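Local coordinates for protein restriction endonuclease AspBHI (Azoarcus sp., PDB 4OC8) that probably binds modified DNA and cleaves it as a modification-dependent restriction endonuclease, working as an assembly of four copies, at residues V12-K24 / L123-R137. Numbering follows the deposited sequence.
Sequences VDLIVDAVYAGYK and LVFTTEATGRTFRFR
Tyr-20 and Phe-134 form the hydrogen-bonded pair of an antiparallel ladder, Tyr-20 N giving a nearly straight bond to Phe-134 O (2.8 Å, 171° at the hydrogen) and Phe-134 N answering to Tyr-20 O. Gly-22 N to Arg-132 O and Phe-136 N to Ala-18 O extend the ladder to both ends, and Asp-17 N, from the type II turn 15-18, reaches Phe-136 O. The Asp-17 carboxylate makes only a long ion pair with Arg-137, OD1 to NH1 3.7 Å; OD1 lies well out of the guanidinium plane and no N-H points at it, so charge alone attracts. Arg-135, extended until it bends at chi3 (-60°), lays one guanidinium face on Val-19 CG2, sets NH1 2.9 Å from Asp-17 O, and from NH2 holds Glu-128 OE1 in a salt bridge (2.9 Å). Replacing it by alanine would probably leave Glu-128 without this charge partner and uncover the Val-19 methyl. On the face carrying Tyr-20 and Phe-134, Leu-14 CB sits over the Phe-136 ring in a CH-pi contact, 4.1 Å from the centroid, while Leu-14 CD2 meets Leu-123 CD1 (3.6 Å). Beside it, the Tyr-20 hydroxyl ties Asp-13 O to Ile-15 N. Strands 19-24 and 133-142 thus join in the mixed sheet of the AspBHI N-terminal region, one face aromatic and apolar, the other mixed; the 15-18 turn, through Asp-17, salt-bridges Arg-164 of the second subunit.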
# COMPACT_ATOMS: atom_id res chain seq x y z
N VAL A 12 13.46 -39.14 8.52
CA VAL A 12 13.71 -37.70 8.61
C VAL A 12 12.47 -36.88 8.98
O VAL A 12 11.34 -37.24 8.65
CB VAL A 12 14.37 -37.16 7.31
CG1 VAL A 12 13.38 -37.21 6.16
CG2 VAL A 12 14.90 -35.75 7.51
N ASP A 13 12.68 -35.78 9.70
CA ASP A 13 11.60 -34.86 10.05
C ASP A 13 11.15 -34.02 8.85
O ASP A 13 11.74 -34.08 7.77
CB ASP A 13 12.04 -33.93 11.19
CG ASP A 13 11.91 -34.58 12.55
OD1 ASP A 13 10.99 -35.42 12.71
OD2 ASP A 13 12.71 -34.25 13.46
N LEU A 14 10.09 -33.24 9.05
CA LEU A 14 9.60 -32.32 8.02
C LEU A 14 10.26 -30.95 8.17
O LEU A 14 9.91 -30.19 9.07
CB LEU A 14 8.08 -32.17 8.11
CG LEU A 14 7.20 -33.24 7.47
CD1 LEU A 14 7.33 -34.57 8.18
CD2 LEU A 14 5.76 -32.78 7.48
N ILE A 15 11.19 -30.65 7.27
CA ILE A 15 11.98 -29.42 7.35
C ILE A 15 11.54 -28.39 6.30
O ILE A 15 11.38 -28.71 5.12
CB ILE A 15 13.48 -29.74 7.19
CG1 ILE A 15 13.89 -30.83 8.18
CG2 ILE A 15 14.34 -28.48 7.36
CD1 ILE A 15 15.08 -31.66 7.75
N VAL A 16 11.34 -27.15 6.74
CA VAL A 16 10.86 -26.09 5.86
C VAL A 16 11.73 -25.92 4.62
O VAL A 16 12.95 -25.75 4.72
CB VAL A 16 10.75 -24.74 6.61
CG1 VAL A 16 10.49 -23.61 5.63
CG2 VAL A 16 9.66 -24.82 7.66
N ASP A 17 11.10 -26.00 3.46
CA ASP A 17 11.77 -25.86 2.16
C ASP A 17 12.75 -26.99 1.83
O ASP A 17 13.60 -26.85 0.95
CB ASP A 17 12.42 -24.48 2.01
CG ASP A 17 11.41 -23.35 1.98
OD1 ASP A 17 10.19 -23.63 1.90
OD2 ASP A 17 11.83 -22.18 2.02
N ALA A 18 12.63 -28.12 2.54
CA ALA A 18 13.41 -29.30 2.20
C ALA A 18 12.69 -30.11 1.11
O ALA A 18 11.46 -30.11 1.03
CB ALA A 18 13.65 -30.16 3.42
N VAL A 19 13.46 -30.78 0.27
CA VAL A 19 12.88 -31.49 -0.86
C VAL A 19 12.78 -32.99 -0.62
O VAL A 19 13.76 -33.66 -0.31
CB VAL A 19 13.66 -31.22 -2.16
CG1 VAL A 19 13.14 -32.10 -3.29
CG2 VAL A 19 13.54 -29.75 -2.54
N TYR A 20 11.57 -33.51 -0.76
CA TYR A 20 11.28 -34.91 -0.53
C TYR A 20 10.85 -35.55 -1.84
O TYR A 20 9.77 -35.27 -2.36
CB TYR A 20 10.19 -35.05 0.53
CG TYR A 20 10.57 -34.40 1.84
CD1 TYR A 20 10.33 -33.05 2.06
CD2 TYR A 20 11.18 -35.12 2.84
CE1 TYR A 20 10.68 -32.45 3.25
CE2 TYR A 20 11.53 -34.53 4.04
CZ TYR A 20 11.28 -33.20 4.24
OH TYR A 20 11.63 -32.60 5.43
N ALA A 21 11.71 -36.40 -2.38
CA ALA A 21 11.52 -36.97 -3.71
C ALA A 21 11.05 -38.42 -3.64
O ALA A 21 11.35 -39.14 -2.69
CB ALA A 21 12.81 -36.88 -4.50
N GLY A 22 10.31 -38.84 -4.67
CA GLY A 22 9.88 -40.22 -4.79
C GLY A 22 10.98 -41.09 -5.36
O GLY A 22 12.03 -40.59 -5.77
N TYR A 23 10.74 -42.39 -5.40
CA TYR A 23 11.72 -43.34 -5.91
C TYR A 23 11.00 -44.41 -6.73
O TYR A 23 9.81 -44.66 -6.53
CB TYR A 23 12.48 -44.00 -4.76
CG TYR A 23 11.58 -44.64 -3.73
CD1 TYR A 23 11.21 -45.98 -3.84
CD2 TYR A 23 11.09 -43.91 -2.65
CE1 TYR A 23 10.38 -46.57 -2.90
CE2 TYR A 23 10.25 -44.50 -1.71
CZ TYR A 23 9.90 -45.82 -1.84
OH TYR A 23 9.08 -46.40 -0.91
N LYS A 24 11.73 -45.05 -7.64
CA LYS A 24 11.15 -46.11 -8.47
C LYS A 24 11.10 -47.44 -7.71
O LYS A 24 12.10 -47.88 -7.16
CB LYS A 24 11.92 -46.27 -9.78
CG LYS A 24 11.69 -45.12 -10.77
CD LYS A 24 12.54 -45.27 -12.02
CE LYS A 24 12.26 -46.59 -12.72
NZ LYS A 24 13.08 -46.74 -13.96
N LEU A 123 -0.48 -29.47 6.53
CA LEU A 123 0.88 -29.54 6.01
C LEU A 123 0.92 -29.14 4.55
O LEU A 123 0.39 -29.84 3.69
CB LEU A 123 1.44 -30.96 6.17
CG LEU A 123 1.55 -31.54 7.58
CD1 LEU A 123 2.15 -32.91 7.52
CD2 LEU A 123 2.38 -30.64 8.48
N VAL A 124 1.57 -28.01 4.27
CA VAL A 124 1.66 -27.48 2.91
C VAL A 124 2.88 -28.02 2.15
O VAL A 124 4.00 -27.99 2.66
CB VAL A 124 1.74 -25.94 2.94
CG1 VAL A 124 1.74 -25.38 1.53
CG2 VAL A 124 0.59 -25.37 3.75
N PHE A 125 2.64 -28.52 0.94
CA PHE A 125 3.72 -28.94 0.05
C PHE A 125 3.54 -28.30 -1.32
O PHE A 125 2.42 -28.04 -1.74
CB PHE A 125 3.73 -30.46 -0.12
CG PHE A 125 4.14 -31.22 1.10
CD1 PHE A 125 3.21 -31.61 2.05
CD2 PHE A 125 5.47 -31.57 1.30
CE1 PHE A 125 3.59 -32.32 3.18
CE2 PHE A 125 5.86 -32.28 2.42
CZ PHE A 125 4.91 -32.66 3.36
N THR A 126 4.65 -28.04 -2.01
CA THR A 126 4.57 -27.59 -3.40
C THR A 126 5.39 -28.50 -4.30
O THR A 126 6.48 -28.91 -3.93
CB THR A 126 5.03 -26.12 -3.58
OG1 THR A 126 6.38 -25.97 -3.13
CG2 THR A 126 4.13 -25.18 -2.79
N THR A 127 4.88 -28.83 -5.48
CA THR A 127 5.59 -29.74 -6.37
C THR A 127 6.76 -29.06 -7.07
O THR A 127 6.61 -27.96 -7.61
CB THR A 127 4.66 -30.31 -7.45
OG1 THR A 127 4.28 -29.27 -8.36
CG2 THR A 127 3.41 -30.91 -6.82
N GLU A 128 7.92 -29.72 -7.05
CA GLU A 128 9.07 -29.28 -7.83
C GLU A 128 8.92 -29.82 -9.25
O GLU A 128 9.56 -29.32 -10.18
CB GLU A 128 10.38 -29.78 -7.20
CG GLU A 128 10.65 -29.25 -5.79
CD GLU A 128 10.89 -27.75 -5.77
OE1 GLU A 128 12.04 -27.33 -6.02
OE2 GLU A 128 9.92 -27.00 -5.49
N ALA A 129 8.08 -30.84 -9.38
CA ALA A 129 7.69 -31.41 -10.68
C ALA A 129 8.83 -32.05 -11.49
O ALA A 129 8.81 -32.03 -12.72
CB ALA A 129 6.94 -30.37 -11.52
N THR A 130 9.81 -32.61 -10.79
CA THR A 130 10.78 -33.50 -11.42
C THR A 130 10.41 -34.94 -11.05
O THR A 130 10.78 -35.44 -9.99
CB THR A 130 12.24 -33.20 -10.99
OG1 THR A 130 12.93 -34.43 -10.71
CG2 THR A 130 12.27 -32.32 -9.75
N GLY A 131 9.69 -35.60 -11.95
CA GLY A 131 9.03 -36.84 -11.58
C GLY A 131 8.00 -36.49 -10.53
O GLY A 131 7.17 -35.61 -10.74
N ARG A 132 8.06 -37.15 -9.38
CA ARG A 132 7.17 -36.82 -8.28
C ARG A 132 7.95 -36.41 -7.03
O ARG A 132 8.41 -37.26 -6.26
CB ARG A 132 6.25 -38.01 -7.97
CG ARG A 132 5.01 -37.65 -7.16
CD ARG A 132 4.11 -38.87 -7.00
NE ARG A 132 2.81 -38.53 -6.43
CZ ARG A 132 1.75 -38.16 -7.15
NH1 ARG A 132 1.84 -38.08 -8.47
NH2 ARG A 132 0.60 -37.87 -6.55
N THR A 133 8.13 -35.11 -6.84
CA THR A 133 8.85 -34.58 -5.69
C THR A 133 8.10 -33.41 -5.07
O THR A 133 7.37 -32.69 -5.76
CB THR A 133 10.25 -34.08 -6.06
OG1 THR A 133 10.14 -32.88 -6.82
CG2 THR A 133 10.99 -35.12 -6.87
N PHE A 134 8.29 -33.20 -3.77
CA PHE A 134 7.59 -32.13 -3.07
C PHE A 134 8.51 -31.37 -2.13
O PHE A 134 9.27 -31.96 -1.38
CB PHE A 134 6.42 -32.71 -2.26
CG PHE A 134 5.42 -33.45 -3.10
CD1 PHE A 134 5.60 -34.80 -3.37
CD2 PHE A 134 4.31 -32.81 -3.60
CE1 PHE A 134 4.68 -35.49 -4.13
CE2 PHE A 134 3.38 -33.50 -4.36
CZ PHE A 134 3.57 -34.84 -4.63
N ARG A 135 8.42 -30.05 -2.18
CA ARG A 135 9.10 -29.19 -1.21
C ARG A 135 8.12 -28.83 -0.09
O ARG A 135 7.06 -28.24 -0.35
CB ARG A 135 9.63 -27.93 -1.90
CG ARG A 135 10.39 -26.99 -0.97
CD ARG A 135 10.84 -25.75 -1.71
NE ARG A 135 11.72 -26.09 -2.83
CZ ARG A 135 13.05 -26.03 -2.78
NH1 ARG A 135 13.65 -25.64 -1.67
NH2 ARG A 135 13.77 -26.36 -3.84
N PHE A 136 8.48 -29.19 1.14
CA PHE A 136 7.67 -28.87 2.30
C PHE A 136 7.74 -27.37 2.59
O PHE A 136 8.83 -26.82 2.76
CB PHE A 136 8.12 -29.67 3.52
CG PHE A 136 7.35 -29.36 4.77
CD1 PHE A 136 6.01 -29.72 4.88
CD2 PHE A 136 7.95 -28.71 5.83
CE1 PHE A 136 5.29 -29.43 6.03
CE2 PHE A 136 7.23 -28.42 6.98
CZ PHE A 136 5.91 -28.79 7.08
N ARG A 137 6.59 -26.72 2.65
CA ARG A 137 6.54 -25.27 2.76
C ARG A 137 6.24 -24.80 4.17
O ARG A 137 6.46 -23.63 4.51
CB ARG A 137 5.52 -24.68 1.78
CG ARG A 137 5.94 -24.81 0.32
CD ARG A 137 7.42 -24.54 0.14
NE ARG A 137 7.76 -24.28 -1.25
CZ ARG A 137 8.18 -23.10 -1.70
NH1 ARG A 137 8.32 -22.08 -0.87
NH2 ARG A 137 8.47 -22.95 -2.99